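PDB 3HNM: putative chitobiase from Bacteroides thetaiotaomicron, which is of unknown function but carries an F5/8 type C domain, a fold that in its relatives often binds carbohydrate, and holds a magnesium ion. Local coordinates for residues T96-D107 against A136-Y147; P49-W57 against A83-W93. All blocks are in the same frame, centred on the assembly; numbering follows the deposited sequence.

Both interactions lie in one F5/8 type C domain, with centres about 18 Å apart. They follow each other along the chain: 49-57 and 83-93 of interaction 2, then 96-107 and 136-147 of interaction 1. Interaction 1 pairs strands 100-105 and 138-146, next to each other in the five-stranded antiparallel sheet. Interaction 2 packs the loop that follows strand 74-83 against the region of strand 53-54; both strands belong to the four-stranded sheet. The two contacts meet loosely where Ser97 approaches Asn84. Interaction 1 is thus part of the framework, while interaction 2 shapes loops close to the magnesium site.

Interaction 1: T96-D107 against A136-Y147; sequences TSKAGYVEASID and ARYIRFVITDTY
Lys98 lies across the ring of Tyr147 at about a right angle. Its CD sits over the ring centre, 3.3 Å from the centroid, as a CH-pi contact. Its CG is anti to the backbone N (chi1 177°), and the chain bends only at the end. That bend brings NZ to Asp145 OD2 at 2.7 Å, a salt bridge on the anti lone pair of the carboxylate. The far end of the tyrosine is held elsewhere: its OH bonds to Ser119 O.

Further along, Tyr101 and Val142 lie side by side and point the same way. Val142 CB stands over one ring face, 4.0 Å from the centroid, while Thr144 CG2 meets the ring edge. Glu103 and Arg140 also run alongside each other. Glu103 OE2 takes weak hydrogen bonds from both Arg140 NH2 (2.9 Å) and Arg140 NE, within a salt bridge. The carboxylate and guanidinium planes are 66° apart, not coplanar. Trp111 adds a cation-pi contact to the arginine.

Val102, Ala104, Ile139 and Phe141 point to the other face. There Val102 CG2 touches Ile139 CG2 at 3.6 Å, and the ring of Phe141 stacks on Trp117. These four are buried, whereas Tyr101, Glu103 and Arg140 on the first face are partly exposed.

Backbone bonds join the strands throughout. Ala99 O accepts from both Thr144 N and Asp145 N, and Asp145 O from both Lys98 N and Ala99 N; each is a classic bulge. Gly100, beside them, has backbone angles probably suited only to glycine. A third bulge has Arg137 and Tyr138 facing Ser105. This is an antiparallel ladder with classic beta bulges, part of the five-stranded sheet of an F5/8 type C beta-sandwich.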
loop_
_atom_site.group_PDB
_atom_site.type_symbol
_atom_site.label_atom_id
_atom_site.label_comp_id
_atom_site.label_asym_id
_atom_site.label_seq_id
_atom_site.Cartn_x
_atom_site.Cartn_y
_atom_site.Cartn_z
ATOM N N THR A 96 6.719 7.163 -6.930
ATOM C CA THR A 96 6.459 7.213 -8.353
ATOM C C THR A 96 5.440 6.204 -8.851
ATOM O O THR A 96 5.403 5.884 -10.040
ATOM C CB THR A 96 7.789 7.055 -9.127
ATOM O OG1 THR A 96 8.523 5.948 -8.590
ATOM C CG2 THR A 96 8.635 8.321 -9.000
ATOM N N SER A 97 4.607 5.704 -7.944
ATOM C CA SER A 97 3.581 4.729 -8.316
ATOM C C SER A 97 2.749 5.326 -9.447
ATOM O O SER A 97 2.219 6.428 -9.320
ATOM C CB SER A 97 2.696 4.419 -7.112
ATOM O OG SER A 97 3.475 4.040 -5.990
ATOM N N LYS A 98 2.637 4.585 -10.547
ATOM C CA LYS A 98 1.912 5.045 -11.723
ATOM C C LYS A 98 0.699 4.206 -12.121
ATOM O O LYS A 98 -0.316 4.743 -12.558
ATOM C CB LYS A 98 2.876 5.146 -12.905
ATOM C CG LYS A 98 2.230 5.537 -14.198
ATOM C CD LYS A 98 3.252 6.126 -15.114
ATOM C CE LYS A 98 2.807 6.067 -16.558
ATOM N NZ LYS A 98 2.843 4.646 -17.032
ATOM N N ALA A 99 0.797 2.893 -11.981
ATOM C CA ALA A 99 -0.310 2.023 -12.332
ATOM C C ALA A 99 -0.214 0.763 -11.502
ATOM O O ALA A 99 0.849 0.430 -10.978
ATOM C CB ALA A 99 -0.275 1.684 -13.822
ATOM N N GLY A 100 -1.334 0.064 -11.383
ATOM C CA GLY A 100 -1.362 -1.157 -10.599
ATOM C C GLY A 100 -2.780 -1.520 -10.203
ATOM O O GLY A 100 -3.731 -0.938 -10.712
ATOM N N TYR A 101 -2.914 -2.466 -9.280
ATOM C CA TYR A 101 -4.215 -2.918 -8.843
ATOM C C TYR A 101 -4.154 -3.454 -7.417
ATOM O O TYR A 101 -3.077 -3.555 -6.842
ATOM C CB TYR A 101 -4.707 -4.007 -9.792
ATOM C CG TYR A 101 -3.819 -5.230 -9.808
ATOM C CD1 TYR A 101 -2.608 -5.252 -10.517
ATOM C CD2 TYR A 101 -4.185 -6.369 -9.098
ATOM C CE1 TYR A 101 -1.799 -6.392 -10.511
ATOM C CE2 TYR A 101 -3.392 -7.496 -9.085
ATOM C CZ TYR A 101 -2.210 -7.506 -9.786
ATOM O OH TYR A 101 -1.455 -8.640 -9.748
ATOM N N VAL A 102 -5.313 -3.789 -6.854
ATOM C CA VAL A 102 -5.401 -4.309 -5.490
ATOM C C VAL A 102 -6.382 -5.475 -5.501
ATOM O O VAL A 102 -7.463 -5.353 -6.070
ATOM C CB VAL A 102 -5.886 -3.184 -4.515
ATOM C CG1 VAL A 102 -7.108 -2.509 -5.072
ATOM C CG2 VAL A 102 -6.155 -3.744 -3.132
ATOM N N GLU A 103 -5.998 -6.603 -4.909
ATOM C CA GLU A 103 -6.867 -7.785 -4.859
ATOM C C GLU A 103 -7.400 -7.886 -3.427
ATOM O O GLU A 103 -7.058 -7.047 -2.602
ATOM C CB GLU A 103 -6.086 -9.070 -5.226
ATOM C CG GLU A 103 -5.329 -9.055 -6.580
ATOM C CD GLU A 103 -4.462 -10.310 -6.801
ATOM O OE1 GLU A 103 -3.727 -10.405 -7.824
ATOM O OE2 GLU A 103 -4.516 -11.218 -5.943
ATOM N N ALA A 104 -8.243 -8.885 -3.140
ATOM C CA ALA A 104 -8.811 -9.093 -1.794
ATOM C C ALA A 104 -9.099 -10.574 -1.616
ATOM O O ALA A 104 -9.495 -11.258 -2.560
ATOM C CB ALA A 104 -10.092 -8.281 -1.603
ATOM N N SER A 105 -8.882 -11.061 -0.401
ATOM C CA SER A 105 -9.079 -12.469 -0.083
ATOM C C SER A 105 -9.627 -12.610 1.308
ATOM O O SER A 105 -9.560 -11.677 2.103
ATOM C CB SER A 105 -7.754 -13.239 -0.151
ATOM O OG SER A 105 -7.849 -14.481 0.540
ATOM N N ILE A 106 -10.142 -13.793 1.613
ATOM C CA ILE A 106 -10.700 -14.056 2.928
ATOM C C ILE A 106 -9.946 -15.201 3.620
ATOM O O ILE A 106 -10.145 -15.460 4.806
ATOM C CB ILE A 106 -12.206 -14.396 2.795
ATOM C CG1 ILE A 106 -12.834 -14.557 4.161
ATOM C CG2 ILE A 106 -12.393 -15.690 2.025
ATOM C CD1 ILE A 106 -14.275 -14.982 4.069
ATOM N N ASP A 107 -9.065 -15.864 2.875
ATOM C CA ASP A 107 -8.294 -16.990 3.405
ATOM C C ASP A 107 -6.815 -16.960 3.016
ATOM O O ASP A 107 -6.077 -17.924 3.250
ATOM C CB ASP A 107 -8.899 -18.303 2.913
ATOM C CG ASP A 107 -9.265 -18.260 1.428
ATOM O OD1 ASP A 107 -8.634 -17.489 0.655
ATOM O OD2 ASP A 107 -10.184 -19.013 1.022
ATOM N N ALA A 136 -13.547 -9.221 2.875
ATOM C CA ALA A 136 -12.132 -9.560 2.911
ATOM C C ALA A 136 -11.470 -9.469 4.283
ATOM O O ALA A 136 -11.943 -8.775 5.179
ATOM C CB ALA A 136 -11.373 -8.683 1.920
ATOM N N ARG A 137 -10.368 -10.203 4.415
ATOM C CA ARG A 137 -9.543 -10.253 5.617
ATOM C C ARG A 137 -8.158 -9.769 5.212
ATOM O O ARG A 137 -7.527 -8.982 5.918
ATOM C CB ARG A 137 -9.433 -11.689 6.127
ATOM C CG ARG A 137 -8.211 -11.960 6.993
ATOM C CD ARG A 137 -8.399 -11.467 8.409
ATOM N NE ARG A 137 -7.244 -11.754 9.261
ATOM C CZ ARG A 137 -6.787 -12.973 9.543
ATOM N NH1 ARG A 137 -7.377 -14.051 9.040
ATOM N NH2 ARG A 137 -5.739 -13.114 10.342
ATOM N N TYR A 138 -7.697 -10.255 4.062
ATOM C CA TYR A 138 -6.382 -9.903 3.524
ATOM C C TYR A 138 -6.481 -9.029 2.276
ATOM O O TYR A 138 -7.389 -9.192 1.475
ATOM C CB TYR A 138 -5.631 -11.173 3.169
ATOM C CG TYR A 138 -5.581 -12.150 4.303
ATOM C CD1 TYR A 138 -4.589 -12.066 5.274
ATOM C CD2 TYR A 138 -6.515 -13.172 4.401
ATOM C CE1 TYR A 138 -4.524 -12.983 6.311
ATOM C CE2 TYR A 138 -6.459 -14.092 5.433
ATOM C CZ TYR A 138 -5.466 -13.997 6.380
ATOM O OH TYR A 138 -5.405 -14.934 7.381
ATOM N N ILE A 139 -5.545 -8.107 2.117
ATOM C CA ILE A 139 -5.530 -7.233 0.962
ATOM C C ILE A 139 -4.213 -7.437 0.245
ATOM O O ILE A 139 -3.206 -7.782 0.869
ATOM C CB ILE A 139 -5.619 -5.763 1.359
ATOM C CG1 ILE A 139 -7.010 -5.465 1.923
ATOM C CG2 ILE A 139 -5.274 -4.881 0.154
ATOM C CD1 ILE A 139 -7.177 -4.052 2.504
ATOM N N ARG A 140 -4.209 -7.229 -1.064
ATOM C CA ARG A 140 -2.988 -7.399 -1.818
ATOM C C ARG A 140 -2.820 -6.220 -2.750
ATOM O O ARG A 140 -3.549 -6.081 -3.723
ATOM C CB ARG A 140 -3.030 -8.709 -2.591
ATOM C CG ARG A 140 -1.756 -8.979 -3.325
ATOM C CD ARG A 140 -1.371 -10.413 -3.186
ATOM N NE ARG A 140 -1.958 -11.237 -4.226
ATOM C CZ ARG A 140 -1.987 -12.562 -4.192
ATOM N NH1 ARG A 140 -1.464 -13.230 -3.169
ATOM N NH2 ARG A 140 -2.539 -13.227 -5.189
ATOM N N PHE A 141 -1.867 -5.355 -2.428
ATOM C CA PHE A 141 -1.603 -4.172 -3.225
ATOM C C PHE A 141 -0.472 -4.533 -4.195
ATOM O O PHE A 141 0.422 -5.305 -3.848
ATOM C CB PHE A 141 -1.239 -3.029 -2.278
ATOM C CG PHE A 141 -1.060 -1.725 -2.955
ATOM C CD1 PHE A 141 -2.055 -1.206 -3.768
ATOM C CD2 PHE A 141 0.136 -1.039 -2.836
ATOM C CE1 PHE A 141 -1.854 -0.016 -4.467
ATOM C CE2 PHE A 141 0.354 0.143 -3.522
ATOM C CZ PHE A 141 -0.640 0.657 -4.341
ATOM N N VAL A 142 -0.522 -4.008 -5.416
ATOM C CA VAL A 142 0.500 -4.335 -6.413
ATOM C C VAL A 142 0.864 -3.140 -7.296
ATOM O O VAL A 142 -0.007 -2.551 -7.922
ATOM C CB VAL A 142 0.027 -5.516 -7.331
ATOM C CG1 VAL A 142 1.056 -5.788 -8.405
ATOM C CG2 VAL A 142 -0.214 -6.782 -6.499
ATOM N N ILE A 143 2.146 -2.776 -7.328
ATOM C CA ILE A 143 2.611 -1.666 -8.162
ATOM C C ILE A 143 3.062 -2.334 -9.448
ATOM O O ILE A 143 3.894 -3.246 -9.410
ATOM C CB ILE A 143 3.858 -0.935 -7.572
ATOM C CG1 ILE A 143 3.698 -0.681 -6.070
ATOM C CG2 ILE A 143 4.101 0.369 -8.335
ATOM C CD1 ILE A 143 2.889 0.510 -5.722
ATOM N N THR A 144 2.525 -1.901 -10.582
ATOM C CA THR A 144 2.920 -2.511 -11.849
ATOM C C THR A 144 3.736 -1.571 -12.716
ATOM O O THR A 144 4.591 -2.019 -13.470
ATOM C CB THR A 144 1.719 -2.992 -12.646
ATOM O OG1 THR A 144 0.760 -1.931 -12.761
ATOM C CG2 THR A 144 1.104 -4.183 -11.964
ATOM N N ASP A 145 3.480 -0.272 -12.633
ATOM C CA ASP A 145 4.301 0.632 -13.404
ATOM C C ASP A 145 4.691 1.802 -12.535
ATOM O O ASP A 145 3.930 2.221 -11.674
ATOM C CB ASP A 145 3.615 1.107 -14.677
ATOM C CG ASP A 145 4.624 1.545 -15.720
ATOM O OD1 ASP A 145 5.639 0.827 -15.857
ATOM O OD2 ASP A 145 4.416 2.581 -16.396
ATOM N N THR A 146 5.894 2.317 -12.766
ATOM C CA THR A 146 6.447 3.409 -11.981
ATOM C C THR A 146 6.892 4.580 -12.862
ATOM O O THR A 146 7.350 4.381 -13.984
ATOM C CB THR A 146 7.654 2.854 -11.136
ATOM O OG1 THR A 146 7.169 2.335 -9.890
ATOM C CG2 THR A 146 8.706 3.916 -10.870
ATOM N N TYR A 147 6.727 5.805 -12.371
ATOM C CA TYR A 147 7.173 6.974 -13.123
ATOM C C TYR A 147 8.682 6.984 -12.985
ATOM O O TYR A 147 9.208 6.825 -11.887
ATOM C CB TYR A 147 6.618 8.260 -12.528
ATOM C CG TYR A 147 5.220 8.576 -12.967
ATOM C CD1 TYR A 147 4.966 9.111 -14.226
ATOM C CD2 TYR A 147 4.141 8.307 -12.134
ATOM C CE1 TYR A 147 3.667 9.369 -14.644
ATOM C CE2 TYR A 147 2.841 8.556 -12.539
ATOM C CZ TYR A 147 2.608 9.085 -13.793
ATOM O OH TYR A 147 1.315 9.313 -14.187
#

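Interaction 2: P49-W57 against A83-W93; sequences PGTQWLCRW and ANPVAPAAHVW
Leu54 presses its two methyl groups onto the imidazole of His91. CD1 lies over the centre of the ring, 3.7 Å from its centroid, in a CH-pi contact. The leucine CG is anti to the backbone N (chi1 -157°), which carries both methyls up to that face. Trp57 comes obliquely at the CD2 side of the same ring, on the side where Leu54 lies, with CH2 3.7 Å from His91 CD2. The two planes are 57° apart. Trp57 also meets Trp93 rim to rim, the planes at 87°. Trp39 meets the histidine edge-to-face from outside the two segments. The buried Gln52 brings its amide end to the edge of the His91 ring, beside Ala89. Replacing His91 by an alanine would probably leave the methyls of Leu54 and the rim of Trp57 without the ring they pack on.

The other end is looser. Pro49 CB touches Val86 CG1 at 3.5 Å, and Pro49 CG is 4.4 Å from Ala83 CB. The one backbone bond across the contact, from Val86 N to Pro49 O, is weak at 3.4 Å. Val86 and Pro88 are exposed, and a cis peptide precedes Pro88.

Thr51 belongs to the magnesium site, with Ser43, Asp46, Asn48 and Gly158, but takes no part in the packing. The aromatic group is made of loop residues, and Arg154 lies against Trp57 in a cation-pi contact. Apolar and aromatic packing thus surrounds one buried polar side chain, Gln52, which implies that this packing, with a single weak backbone bond, holds the loop beside the metal-site segment.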
loop_
_atom_site.group_PDB
_atom_site.type_symbol
_atom_site.label_atom_id
_atom_site.label_comp_id
_atom_site.label_asym_id
_atom_site.label_seq_id
_atom_site.Cartn_x
_atom_site.Cartn_y
_atom_site.Cartn_z
ATOM N N PRO A 49 1.575 9.263 6.819
ATOM C CA PRO A 49 2.404 9.276 5.607
ATOM C C PRO A 49 3.764 9.918 5.922
ATOM O O PRO A 49 4.603 10.102 5.034
ATOM C CB PRO A 49 1.595 10.133 4.630
ATOM C CG PRO A 49 0.192 10.045 5.138
ATOM C CD PRO A 49 0.378 10.105 6.630
ATOM N N GLY A 50 3.959 10.283 7.191
ATOM C CA GLY A 50 5.215 10.890 7.619
ATOM C C GLY A 50 6.367 9.897 7.543
ATOM O O GLY A 50 7.518 10.271 7.300
ATOM N N THR A 51 6.040 8.628 7.776
ATOM C CA THR A 51 6.992 7.530 7.717
ATOM C C THR A 51 6.758 6.915 6.347
ATOM O O THR A 51 5.621 6.912 5.856
ATOM C CB THR A 51 6.673 6.462 8.742
ATOM O OG1 THR A 51 5.368 5.941 8.472
ATOM C CG2 THR A 51 6.703 7.037 10.140
ATOM N N GLN A 52 7.809 6.370 5.736
ATOM C CA GLN A 52 7.679 5.790 4.395
ATOM C C GLN A 52 8.179 4.360 4.283
ATOM O O GLN A 52 8.585 3.746 5.263
ATOM C CB GLN A 52 8.455 6.639 3.384
ATOM C CG GLN A 52 9.948 6.391 3.465
ATOM C CD GLN A 52 10.753 7.339 2.630
ATOM O OE1 GLN A 52 11.953 7.160 2.457
ATOM N NE2 GLN A 52 10.103 8.362 2.110
ATOM N N TRP A 53 8.122 3.848 3.057
ATOM C CA TRP A 53 8.594 2.511 2.703
ATOM C C TRP A 53 9.517 2.709 1.504
ATOM O O TRP A 53 9.198 3.476 0.595
ATOM C CB TRP A 53 7.436 1.598 2.290
ATOM C CG TRP A 53 7.884 0.429 1.449
ATOM C CD1 TRP A 53 8.389 -0.771 1.889
ATOM C CD2 TRP A 53 7.934 0.382 0.020
ATOM N NE1 TRP A 53 8.753 -1.557 0.821
ATOM C CE2 TRP A 53 8.486 -0.876 -0.340
ATOM C CE3 TRP A 53 7.570 1.283 -0.996
ATOM C CZ2 TRP A 53 8.682 -1.254 -1.684
ATOM C CZ3 TRP A 53 7.765 0.907 -2.327
ATOM C CH2 TRP A 53 8.318 -0.352 -2.657
ATOM N N LEU A 54 10.650 2.017 1.497
ATOM C CA LEU A 54 11.584 2.150 0.395
ATOM C C LEU A 54 11.820 0.799 -0.279
ATOM O O LEU A 54 11.950 -0.228 0.387
ATOM C CB LEU A 54 12.905 2.732 0.897
ATOM C CG LEU A 54 13.739 3.426 -0.172
ATOM C CD1 LEU A 54 12.935 4.602 -0.725
ATOM C CD2 LEU A 54 15.070 3.906 0.413
ATOM N N CYS A 55 11.838 0.809 -1.607
ATOM C CA CYS A 55 12.066 -0.401 -2.392
ATOM C C CYS A 55 13.520 -0.842 -2.192
ATOM O O CYS A 55 14.266 -0.178 -1.483
ATOM C CB CYS A 55 11.849 -0.092 -3.861
ATOM S SG CYS A 55 12.907 1.234 -4.398
ATOM N N ARG A 56 13.925 -1.950 -2.810
ATOM C CA ARG A 56 15.303 -2.405 -2.681
ATOM C C ARG A 56 16.134 -1.353 -3.398
ATOM O O ARG A 56 15.848 -1.002 -4.544
ATOM C CB ARG A 56 15.501 -3.756 -3.346
ATOM C CG ARG A 56 16.358 -4.662 -2.526
ATOM C CD ARG A 56 16.926 -5.775 -3.351
ATOM N NE ARG A 56 18.037 -6.400 -2.648
ATOM C CZ ARG A 56 18.933 -7.188 -3.222
ATOM N NH1 ARG A 56 18.846 -7.453 -4.518
ATOM N NH2 ARG A 56 19.915 -7.705 -2.501
ATOM N N TRP A 57 17.167 -0.854 -2.734
ATOM C CA TRP A 57 17.957 0.202 -3.324
ATOM C C TRP A 57 19.317 -0.195 -3.855
ATOM O O TRP A 57 19.814 0.404 -4.817
ATOM C CB TRP A 57 18.086 1.340 -2.310
ATOM C CG TRP A 57 18.251 2.692 -2.930
ATOM C CD1 TRP A 57 19.409 3.260 -3.346
ATOM C CD2 TRP A 57 17.210 3.634 -3.228
ATOM N NE1 TRP A 57 19.163 4.499 -3.888
ATOM C CE2 TRP A 57 17.822 4.755 -3.830
ATOM C CE3 TRP A 57 15.821 3.635 -3.048
ATOM C CZ2 TRP A 57 17.094 5.876 -4.252
ATOM C CZ3 TRP A 57 15.095 4.752 -3.471
ATOM C CH2 TRP A 57 15.739 5.857 -4.066
ATOM N N ALA A 83 -1.142 6.771 -0.133
ATOM C CA ALA A 83 -0.648 8.141 -0.134
ATOM C C ALA A 83 0.881 8.214 -0.259
ATOM O O ALA A 83 1.613 7.783 0.634
ATOM C CB ALA A 83 -1.099 8.853 1.135
ATOM N N ASN A 84 1.356 8.759 -1.371
ATOM C CA ASN A 84 2.779 8.898 -1.583
ATOM C C ASN A 84 3.455 9.493 -0.345
ATOM O O ASN A 84 2.796 10.085 0.520
ATOM C CB ASN A 84 3.037 9.766 -2.814
ATOM C CG ASN A 84 2.962 8.969 -4.104
ATOM O OD1 ASN A 84 2.354 9.401 -5.094
ATOM N ND2 ASN A 84 3.589 7.791 -4.099
ATOM N N PRO A 85 4.783 9.320 -0.231
ATOM C CA PRO A 85 5.533 9.843 0.911
ATOM C C PRO A 85 5.403 11.342 1.036
ATOM O O PRO A 85 5.214 12.047 0.043
ATOM C CB PRO A 85 6.958 9.414 0.607
ATOM C CG PRO A 85 6.749 8.115 -0.066
ATOM C CD PRO A 85 5.642 8.443 -1.042
ATOM N N VAL A 86 5.516 11.814 2.269
ATOM C CA VAL A 86 5.420 13.232 2.575
ATOM C C VAL A 86 6.371 13.590 3.712
ATOM O O VAL A 86 6.455 12.864 4.713
ATOM C CB VAL A 86 4.005 13.595 3.011
ATOM C CG1 VAL A 86 3.677 12.904 4.332
ATOM C CG2 VAL A 86 3.874 15.094 3.128
ATOM N N ALA A 87 7.068 14.718 3.564
ATOM C CA ALA A 87 8.028 15.199 4.571
ATOM C C ALA A 87 7.557 14.956 6.012
ATOM O O ALA A 87 6.364 15.069 6.315
ATOM C CB ALA A 87 8.296 16.682 4.346
ATOM N N PRO A 88 8.491 14.638 6.927
ATOM C CA PRO A 88 9.942 14.486 6.774
ATOM C C PRO A 88 10.383 13.157 6.163
ATOM O O PRO A 88 11.402 12.592 6.576
ATOM C CB PRO A 88 10.438 14.617 8.206
ATOM C CG PRO A 88 9.393 13.842 8.950
ATOM C CD PRO A 88 8.102 14.387 8.329
ATOM N N ALA A 89 9.615 12.643 5.207
ATOM C CA ALA A 89 9.964 11.383 4.561
ATOM C C ALA A 89 11.222 11.626 3.750
ATOM O O ALA A 89 11.303 12.586 2.982
ATOM C CB ALA A 89 8.835 10.922 3.661
ATOM N N ALA A 90 12.208 10.756 3.916
ATOM C CA ALA A 90 13.470 10.927 3.204
ATOM C C ALA A 90 13.396 10.722 1.688
ATOM O O ALA A 90 14.368 10.979 0.981
ATOM C CB ALA A 90 14.526 10.002 3.805
ATOM N N HIS A 91 12.253 10.267 1.183
ATOM C CA HIS A 91 12.133 10.023 -0.246
ATOM C C HIS A 91 10.785 10.392 -0.862
ATOM O O HIS A 91 10.059 9.513 -1.328
ATOM C CB HIS A 91 12.409 8.550 -0.559
ATOM C CG HIS A 91 13.810 8.105 -0.268
ATOM N ND1 HIS A 91 14.242 7.787 1.001
ATOM C CD2 HIS A 91 14.852 7.855 -1.093
ATOM C CE1 HIS A 91 15.487 7.355 0.944
ATOM N NE2 HIS A 91 15.881 7.384 -0.316
ATOM N N VAL A 92 10.451 11.680 -0.871
ATOM C CA VAL A 92 9.187 12.113 -1.459
ATOM C C VAL A 92 9.316 12.091 -2.982
ATOM O O VAL A 92 8.321 11.930 -3.695
ATOM C CB VAL A 92 8.785 13.535 -0.996
ATOM C CG1 VAL A 92 8.488 13.530 0.487
ATOM C CG2 VAL A 92 9.890 14.517 -1.306
ATOM N N TRP A 93 10.542 12.242 -3.480
ATOM C CA TRP A 93 10.769 12.218 -4.924
ATOM C C TRP A 93 10.673 10.771 -5.432
ATOM O O TRP A 93 10.505 10.527 -6.631
ATOM C CB TRP A 93 12.151 12.822 -5.296
ATOM C CG TRP A 93 13.338 12.080 -4.720
ATOM C CD1 TRP A 93 13.899 12.275 -3.498
ATOM C CD2 TRP A 93 13.981 10.913 -5.266
ATOM N NE1 TRP A 93 14.835 11.297 -3.233
ATOM C CE2 TRP A 93 14.902 10.448 -4.303
ATOM C CE3 TRP A 93 13.856 10.211 -6.469
ATOM C CZ2 TRP A 93 15.690 9.323 -4.501
ATOM C CZ3 TRP A 93 14.642 9.086 -6.665
ATOM C CH2 TRP A 93 15.546 8.654 -5.685
#